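Local coordinates for ribosome inactivating type 1 protein (Iris hollandica, PDB 3MVG) that belongs to the type 1 ribosome-inactivating proteins, the single-chain plant members of the ribosome-inactivating protein family, at residues N22-L27 against L244-R249; G106-L111 against V159-R164. One frame throughout, in Å; residues are numbered along the deposited sequence. Where two conformers were deposited one is given.

Contact 1 of 2, residues N22-L27 against L244-R249; sequences NLRNRL and LALLLR
Arg-24 and Leu-27, one turn apart on the inner side of helix 13-27, meet Ala-245 and Leu-246 of the C-terminal loop. The arginine chain touches both loop residues. Its CB is 4.0 Å from Leu-246 CD2, and CG follows at almost the same distance, so one leucine methyl rides on the start of the aliphatic chain while the leucine crosses it at a slant. Farther out, the Arg-24 NE atom approaches Ala-245 CB to 3.6 Å, an oblique touch on the guanidinium. Leu-246 spends its other methyl on the helix's next turn: its CD1 sits 3.9 Å from Leu-27 CD1, the two leucines crossing at about a right angle. The fork of Leu-246 thus reaches both helix residues.

The charged end of Arg-24 is spoken for elsewhere. Extended from CG to NE, the chain delivers NE to the carbonyl of Ala-163 and NH2 to that of Thr-162, while NH2 also forms a salt bridge with Glu-169. NH1 bonds to Gln-21 OE1, so all three nitrogens of this buried group have partners and its rotation is fixed. In this ribosome-inactivating protein fold the contact brings the last modelled loop, after helix 235-240, onto a helix near the N-terminus. All of it is buried: Leu-27 also packs on Leu-50 of strand 49-55, Leu-246 touches Pro-37 of strand 36-37, and the C-terminal end of helix 146-164 supplies the carbonyls that receive the arginine head.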
ATOM      1  N   ASN A  22      10.370  10.493  -0.244  0.50 11.75           N
ATOM      2  CA  ASN A  22      11.519  11.394  -0.345  0.50 12.34           C
ATOM      3  C   ASN A  22      12.802  10.626  -0.658  0.50 11.66           C
ATOM      4  O   ASN A  22      13.644  11.076  -1.441  0.50 11.50           O
ATOM      5  CB  ASN A  22      11.684  12.213   0.935  0.50 13.10           C
ATOM      6  CG  ASN A  22      10.720  13.375   1.009  0.50 14.99           C
ATOM      7  OD1 ASN A  22      10.381  13.982  -0.009  0.50 17.79           O
ATOM      8  ND2 ASN A  22      10.281  13.702   2.216  0.50 17.52           N
ATOM      9  N   LEU A  23      12.939   9.454  -0.051  1.00 10.76           N
ATOM     10  CA  LEU A  23      14.062   8.589  -0.338  1.00 10.51           C
ATOM     11  C   LEU A  23      14.092   8.162  -1.821  1.00  9.73           C
ATOM     12  O   LEU A  23      15.119   8.285  -2.490  1.00 10.10           O
ATOM     13  CB  LEU A  23      14.030   7.388   0.608  1.00 11.18           C
ATOM     14  CG  LEU A  23      15.094   6.324   0.386  1.00 12.29           C
ATOM     15  CD1 LEU A  23      16.494   6.879   0.549  1.00 15.02           C
ATOM     16  CD2 LEU A  23      14.868   5.184   1.350  1.00 13.31           C
ATOM     17  N   ARG A  24      12.960   7.701  -2.338  1.00  9.45           N
ATOM     18  CA  ARG A  24      12.877   7.312  -3.747  1.00  9.52           C
ATOM     19  C   ARG A  24      13.236   8.482  -4.657  1.00  9.85           C
ATOM     20  O   ARG A  24      13.926   8.300  -5.660  1.00 10.37           O
ATOM     21  CB  ARG A  24      11.481   6.802  -4.104  1.00  9.50           C
ATOM     22  CG  ARG A  24      11.091   5.499  -3.436  1.00  9.39           C
ATOM     23  CD  ARG A  24       9.780   4.954  -4.014  1.00  9.93           C
ATOM     24  NE  ARG A  24       9.299   3.874  -3.160  1.00  9.15           N
ATOM     25  CZ  ARG A  24       8.403   4.009  -2.184  1.00  9.05           C
ATOM     26  NH1 ARG A  24       7.789   5.172  -1.981  1.00  9.98           N
ATOM     27  NH2 ARG A  24       8.112   2.969  -1.422  1.00  9.78           N
ATOM     28  N   ASN A  25      12.766   9.678  -4.312  1.00 10.05           N
ATOM     29  CA  ASN A  25      13.018  10.862  -5.136  1.00 10.65           C
ATOM     30  C   ASN A  25      14.499  11.220  -5.225  1.00 10.85           C
ATOM     31  O   ASN A  25      14.972  11.678  -6.270  1.00 11.28           O
ATOM     32  CB  ASN A  25      12.199  12.053  -4.625  1.00 11.04           C
ATOM     33  CG  ASN A  25      10.710  11.883  -4.848  1.00 12.17           C
ATOM     34  OD1 ASN A  25      10.259  11.017  -5.591  1.00 13.00           O
ATOM     35  ND2 ASN A  25       9.928  12.725  -4.186  1.00 14.62           N
ATOM     36  N   ARG A  26      15.233  10.992  -4.143  1.00 10.54           N
ATOM     37  CA  ARG A  26      16.674  11.240  -4.125  1.00 11.00           C
ATOM     38  C   ARG A  26      17.490  10.103  -4.739  1.00 10.68           C
ATOM     39  O   ARG A  26      18.548  10.340  -5.320  1.00 11.53           O
ATOM     40  CB  ARG A  26      17.168  11.525  -2.702  1.00 11.10           C
ATOM     41  CG  ARG A  26      16.501  12.717  -1.980  1.00 12.39           C
ATOM     42  CD  ARG A  26      16.879  14.102  -2.536  1.00 14.55           C
ATOM     43  NE  ARG A  26      16.260  14.385  -3.835  1.00 13.98           N
ATOM     44  CZ  ARG A  26      14.982  14.710  -4.008  1.00 15.40           C
ATOM     45  NH1 ARG A  26      14.164  14.811  -2.960  1.00 18.00           N
ATOM     46  NH2 ARG A  26      14.518  14.935  -5.227  1.00 16.38           N
ATOM     47  N   LEU A  27      17.025   8.864  -4.584  1.00  9.96           N
ATOM     48  CA  LEU A  27      17.678   7.711  -5.208  1.00 10.03           C
ATOM     49  C   LEU A  27      17.577   7.775  -6.721  1.00 10.13           C
ATOM     50  O   LEU A  27      18.548   7.522  -7.426  1.00 10.54           O
ATOM     51  CB  LEU A  27      17.053   6.407  -4.711  1.00 10.17           C
ATOM     52  CG  LEU A  27      17.377   6.029  -3.267  1.00 10.10           C
ATOM     53  CD1 LEU A  27      16.441   4.924  -2.840  1.00 11.07           C
ATOM     54  CD2 LEU A  27      18.824   5.573  -3.129  1.00 12.64           C
ATOM     55  N   LEU A 244       6.360  -2.420  -7.775  1.00  9.07           N
ATOM     56  CA  LEU A 244       7.732  -2.140  -8.191  1.00  9.39           C
ATOM     57  C   LEU A 244       7.897  -0.629  -8.330  1.00  8.84           C
ATOM     58  O   LEU A 244       7.157   0.006  -9.084  1.00  9.16           O
ATOM     59  CB  LEU A 244       8.052  -2.863  -9.496  1.00  9.49           C
ATOM     60  CG  LEU A 244       9.453  -2.669 -10.059  1.00 10.02           C
ATOM     61  CD1 LEU A 244      10.514  -3.210  -9.118  1.00 11.09           C
ATOM     62  CD2 LEU A 244       9.532  -3.360 -11.419  1.00 10.61           C
ATOM     63  N   ALA A 245       8.858  -0.057  -7.601  1.00  8.76           N
ATOM     64  CA  ALA A 245       8.878   1.386  -7.375  1.00  8.44           C
ATOM     65  C   ALA A 245      10.186   2.059  -7.728  1.00  8.45           C
ATOM     66  O   ALA A 245      10.266   3.285  -7.741  1.00  8.58           O
ATOM     67  CB  ALA A 245       8.501   1.699  -5.923  1.00  9.21           C
ATOM     68  N   LEU A 246      11.214   1.252  -7.968  1.00  8.69           N
ATOM     69  CA  LEU A 246      12.523   1.700  -8.442  1.00  8.90           C
ATOM     70  C   LEU A 246      13.046   0.618  -9.358  1.00  8.99           C
ATOM     71  O   LEU A 246      12.840  -0.568  -9.080  1.00  9.41           O
ATOM     72  CB  LEU A 246      13.520   1.863  -7.288  1.00  9.13           C
ATOM     73  CG  LEU A 246      13.205   2.866  -6.182  1.00  8.63           C
ATOM     74  CD1 LEU A 246      14.188   2.706  -5.041  1.00 10.44           C
ATOM     75  CD2 LEU A 246      13.234   4.281  -6.730  1.00 10.22           C
ATOM     76  N   LEU A 247      13.733   1.017 -10.424  1.00  9.51           N
ATOM     77  CA  LEU A 247      14.288   0.054 -11.374  1.00  9.50           C
ATOM     78  C   LEU A 247      15.800   0.045 -11.339  1.00  9.48           C
ATOM     79  O   LEU A 247      16.439   1.089 -11.501  1.00  9.66           O
ATOM     80  CB  LEU A 247      13.847   0.370 -12.805  1.00  9.98           C
ATOM     81  CG  LEU A 247      12.359   0.471 -13.094  1.00  9.96           C
ATOM     82  CD1 LEU A 247      12.175   0.994 -14.501  1.00 11.53           C
ATOM     83  CD2 LEU A 247      11.645  -0.846 -12.910  1.00 11.65           C
ATOM     84  N   LEU A 248      16.375  -1.145 -11.150  1.00  9.76           N
ATOM     85  CA  LEU A 248      17.813  -1.329 -11.348  1.00 10.14           C
ATOM     86  C   LEU A 248      18.123  -1.141 -12.834  1.00 10.52           C
ATOM     87  O   LEU A 248      17.582  -1.873 -13.667  1.00 10.93           O
ATOM     88  CB  LEU A 248      18.238  -2.726 -10.891  1.00 10.78           C
ATOM     89  CG  LEU A 248      19.733  -3.027 -10.998  1.00 10.98           C
ATOM     90  CD1 LEU A 248      20.533  -2.170 -10.018  1.00 11.95           C
ATOM     91  CD2 LEU A 248      19.968  -4.496 -10.732  1.00 12.60           C
ATOM     92  N   ARG A 249      18.969  -0.173 -13.169  1.00 10.91           N
ATOM     93  CA  ARG A 249      19.242   0.120 -14.579  1.00 12.06           C
ATOM     94  C   ARG A 249      19.909  -1.075 -15.253  1.00 13.47           C
ATOM     95  O   ARG A 249      20.903  -1.618 -14.757  1.00 13.15           O
ATOM     96  CB  ARG A 249      20.083   1.388 -14.721  1.00 11.87           C
ATOM     97  CG  ARG A 249      20.275   1.852 -16.170  1.00 11.90           C
ATOM     98  CD  ARG A 249      21.061   3.147 -16.250  1.00 11.98           C
ATOM     99  NE  ARG A 249      20.325   4.233 -15.603  1.00 11.59           N
ATOM    100  CZ  ARG A 249      20.364   5.509 -15.961  1.00 12.35           C
ATOM    101  NH1 ARG A 249      21.139   5.910 -16.968  1.00 15.54           N
ATOM    102  NH2 ARG A 249      19.627   6.395 -15.305  1.00 13.33           N
TER

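Contact 2 of 2, residues G106-L111 against V159-R164; sequences GSYGAL and VSETAR
Tyr-108 and Glu-161 reach toward each other from opposite directions and meet in one short hydrogen bond, Tyr-108 OH donating to Glu-161 OE2 at 2.6 Å. The carboxylate oxygen accepts through its anti lone pair, on the side away from OE1, and lies in the plane of the tyrosine ring at its edge. Ring and carboxylate are turned only 22° apart. The same oxygen is 3.3 Å from Tyr-108 CE2, so it sits alongside the ring corner. Glu-161 CG, set beside the backbone N (chi1 -59°), lies 3.2 Å from Tyr-108 OH, and the bend at chi2 turns the carboxylate toward that hydroxyl. The second oxygen of Glu-161, OE1, faces Arg-164 NH1 at 3.5 Å in a salt bridge within the helix.

In this ribosome-inactivating protein fold the pairing ties the first turn of helix 108-115 to the last turn of the long helix 146-164. Between the two segments this one pair makes all the contact: the closest CA atoms, of Tyr-108 and Glu-161, remain 12.0 Å apart. Tyr-108 also packs on Ile-156 and Tyr-72 and makes a cation-pi contact with Arg-119. Toward the outside the arrangement is looser. There Ser-107 is an exposed N-cap whose OG accepts from Ala-110 N at 3.0 Å with an N-H...O angle of 163°, and a glycerol, probably from the crystallisation liquor, bonds to Ser-107 OG and Tyr-108 N.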
ATOM      1  N   GLY A 106      26.628  -7.603   2.117  1.00 13.16           N
ATOM      2  CA  GLY A 106      25.221  -7.321   2.343  1.00 12.88           C
ATOM      3  C   GLY A 106      24.250  -8.307   1.722  1.00 12.56           C
ATOM      4  O   GLY A 106      23.044  -8.081   1.770  1.00 12.68           O
ATOM      5  N   SER A 107      24.737  -9.406   1.145  1.00 12.83           N
ATOM      6  CA  SER A 107      23.804 -10.406   0.621  1.00 13.07           C
ATOM      7  C   SER A 107      23.012 -11.012   1.775  1.00 12.81           C
ATOM      8  O   SER A 107      23.525 -11.126   2.888  1.00 12.30           O
ATOM      9  CB  SER A 107      24.527 -11.499  -0.167  1.00 13.48           C
ATOM     10  OG  SER A 107      25.167 -12.398   0.712  1.00 15.53           O
ATOM     11  N   TYR A 108      21.765 -11.400   1.527  1.00 12.73           N
ATOM     12  CA  TYR A 108      21.000 -12.043   2.586  1.00 12.80           C
ATOM     13  C   TYR A 108      21.638 -13.357   3.032  1.00 13.06           C
ATOM     14  O   TYR A 108      21.557 -13.707   4.198  1.00 13.11           O
ATOM     15  CB  TYR A 108      19.537 -12.254   2.199  1.00 12.77           C
ATOM     16  CG  TYR A 108      18.755 -10.966   2.148  1.00 12.65           C
ATOM     17  CD1 TYR A 108      18.616 -10.171   3.285  1.00 12.38           C
ATOM     18  CD2 TYR A 108      18.157 -10.538   0.969  1.00 12.94           C
ATOM     19  CE1 TYR A 108      17.905  -8.980   3.253  1.00 13.51           C
ATOM     20  CE2 TYR A 108      17.436  -9.341   0.926  1.00 13.32           C
ATOM     21  CZ  TYR A 108      17.317  -8.580   2.076  1.00 12.60           C
ATOM     22  OH  TYR A 108      16.618  -7.401   2.036  1.00 13.50           O
ATOM     23  N   GLY A 109      22.280 -14.063   2.103  1.00 13.52           N
ATOM     24  CA  GLY A 109      23.002 -15.293   2.442  1.00 13.66           C
ATOM     25  C   GLY A 109      24.066 -15.016   3.490  1.00 13.39           C
ATOM     26  O   GLY A 109      24.146 -15.702   4.505  1.00 13.72           O
ATOM     27  N   ALA A 110      24.890 -14.006   3.239  1.00 13.31           N
ATOM     28  CA  ALA A 110      25.943 -13.636   4.184  1.00 13.21           C
ATOM     29  C   ALA A 110      25.356 -13.101   5.491  1.00 12.85           C
ATOM     30  O   ALA A 110      25.785 -13.488   6.579  1.00 12.68           O
ATOM     31  CB  ALA A 110      26.863 -12.608   3.576  1.00 13.83           C
ATOM     32  N   LEU A 111      24.375 -12.204   5.390  1.00 12.22           N
ATOM     33  CA  LEU A 111      23.782 -11.618   6.596  1.00 12.03           C
ATOM     34  C   LEU A 111      23.120 -12.667   7.475  1.00 12.23           C
ATOM     35  O   LEU A 111      23.292 -12.654   8.695  1.00 12.56           O
ATOM     36  CB  LEU A 111      22.770 -10.530   6.232  1.00 12.08           C
ATOM     37  CG  LEU A 111      23.324  -9.257   5.601  1.00 11.89           C
ATOM     38  CD1 LEU A 111      22.175  -8.450   5.005  1.00 12.43           C
ATOM     39  CD2 LEU A 111      24.089  -8.428   6.619  1.00 13.08           C
ATOM     40  N   VAL A 159      14.138  -0.126   4.734  1.00  8.88           N
ATOM     41  CA  VAL A 159      14.588   1.054   4.005  1.00  9.21           C
ATOM     42  C   VAL A 159      14.752   0.724   2.518  1.00  8.97           C
ATOM     43  O   VAL A 159      14.030   1.274   1.689  1.00  9.39           O
ATOM     44  CB  VAL A 159      15.894   1.637   4.612  1.00  9.22           C
ATOM     45  CG1 VAL A 159      16.412   2.773   3.766  1.00 10.37           C
ATOM     46  CG2 VAL A 159      15.644   2.103   6.047  1.00  9.66           C
ATOM     47  N   SER A 160      15.673  -0.180   2.177  1.00  9.04           N
ATOM     48  CA  SER A 160      15.935  -0.510   0.766  1.00  9.35           C
ATOM     49  C   SER A 160      14.792  -1.283   0.111  1.00  9.40           C
ATOM     50  O   SER A 160      14.367  -0.953  -0.997  1.00  9.32           O
ATOM     51  CB  SER A 160      17.224  -1.312   0.633  1.00  9.67           C
ATOM     52  OG  SER A 160      18.344  -0.580   1.098  1.00 10.89           O
ATOM     53  N   GLU A 161      14.302  -2.327   0.771  1.00  9.36           N
ATOM     54  CA  GLU A 161      13.305  -3.184   0.123  1.00  9.53           C
ATOM     55  C   GLU A 161      11.952  -2.506  -0.012  1.00  9.24           C
ATOM     56  O   GLU A 161      11.263  -2.690  -1.011  1.00  9.67           O
ATOM     57  CB  GLU A 161      13.159  -4.539   0.817  1.00 10.27           C
ATOM     58  CG  GLU A 161      14.443  -5.383   0.883  1.00 10.99           C
ATOM     59  CD  GLU A 161      14.927  -5.931  -0.449  1.00 12.96           C
ATOM     60  OE1 GLU A 161      14.347  -5.611  -1.510  1.00 15.18           O
ATOM     61  OE2 GLU A 161      15.904  -6.703  -0.416  1.00 14.09           O
ATOM     62  N   THR A 162      11.556  -1.739   1.002  1.00  9.34           N
ATOM     63  CA  THR A 162      10.330  -0.942   0.922  1.00  9.08           C
ATOM     64  C   THR A 162      10.452   0.200  -0.103  1.00  9.05           C
ATOM     65  O   THR A 162       9.472   0.535  -0.770  1.00  9.53           O
ATOM     66  CB  THR A 162       9.956  -0.385   2.293  1.00  9.37           C
ATOM     67  OG1 THR A 162      11.103   0.278   2.818  1.00  9.91           O
ATOM     68  CG2 THR A 162       9.515  -1.501   3.251  1.00 10.11           C
ATOM     69  N   ALA A 163      11.642   0.790  -0.234  1.00  8.54           N
ATOM     70  CA  ALA A 163      11.855   1.775  -1.302  1.00  8.87           C
ATOM     71  C   ALA A 163      11.658   1.105  -2.675  1.00  8.52           C
ATOM     72  O   ALA A 163      11.052   1.681  -3.569  1.00  8.96           O
ATOM     73  CB  ALA A 163      13.251   2.383  -1.216  1.00  9.30           C
ATOM     74  N   ARG A 164      12.169  -0.119  -2.832  1.00  8.77           N
ATOM     75  CA  ARG A 164      12.067  -0.856  -4.097  1.00  9.12           C
ATOM     76  C   ARG A 164      10.653  -1.342  -4.387  1.00  9.47           C
ATOM     77  O   ARG A 164      10.247  -1.382  -5.552  1.00  9.44           O
ATOM     78  CB  ARG A 164      13.006  -2.056  -4.089  1.00 10.11           C
ATOM     79  CG  ARG A 164      14.478  -1.712  -4.145  1.00  9.72           C
ATOM     80  CD  ARG A 164      15.257  -2.982  -3.923  1.00 10.19           C
ATOM     81  NE  ARG A 164      16.697  -2.812  -4.069  1.00 10.58           N
ATOM     82  CZ  ARG A 164      17.577  -3.790  -3.877  1.00 11.41           C
ATOM     83  NH1 ARG A 164      17.169  -4.998  -3.518  1.00 13.65           N
ATOM     84  NH2 ARG A 164      18.865  -3.555  -4.048  1.00 10.96           N
TER

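Contact 2 is nested along the chain inside the long loop that contact 1 closes, since 106-111 and 159-164 both fall between 22-27 and 244-249. Their centres are 14 Å apart, and the end of helix 146-164 joins them. The direct link is Ala-245 N to Arg-164 O, 2.8 Å apart, a probable hydrogen bond. One helix end therefore meets helix 108-115 through its glutamate and receives the C-terminal loop, as well as the arginine of helix 13-27, through its carbonyls. Strand 72-78 borders contact 2 and strand 49-55 contact 1, so both lie against the same mixed sheet, contact 2 about 5 Å and contact 1 about 11 Å from the chain's centre, measured between centres.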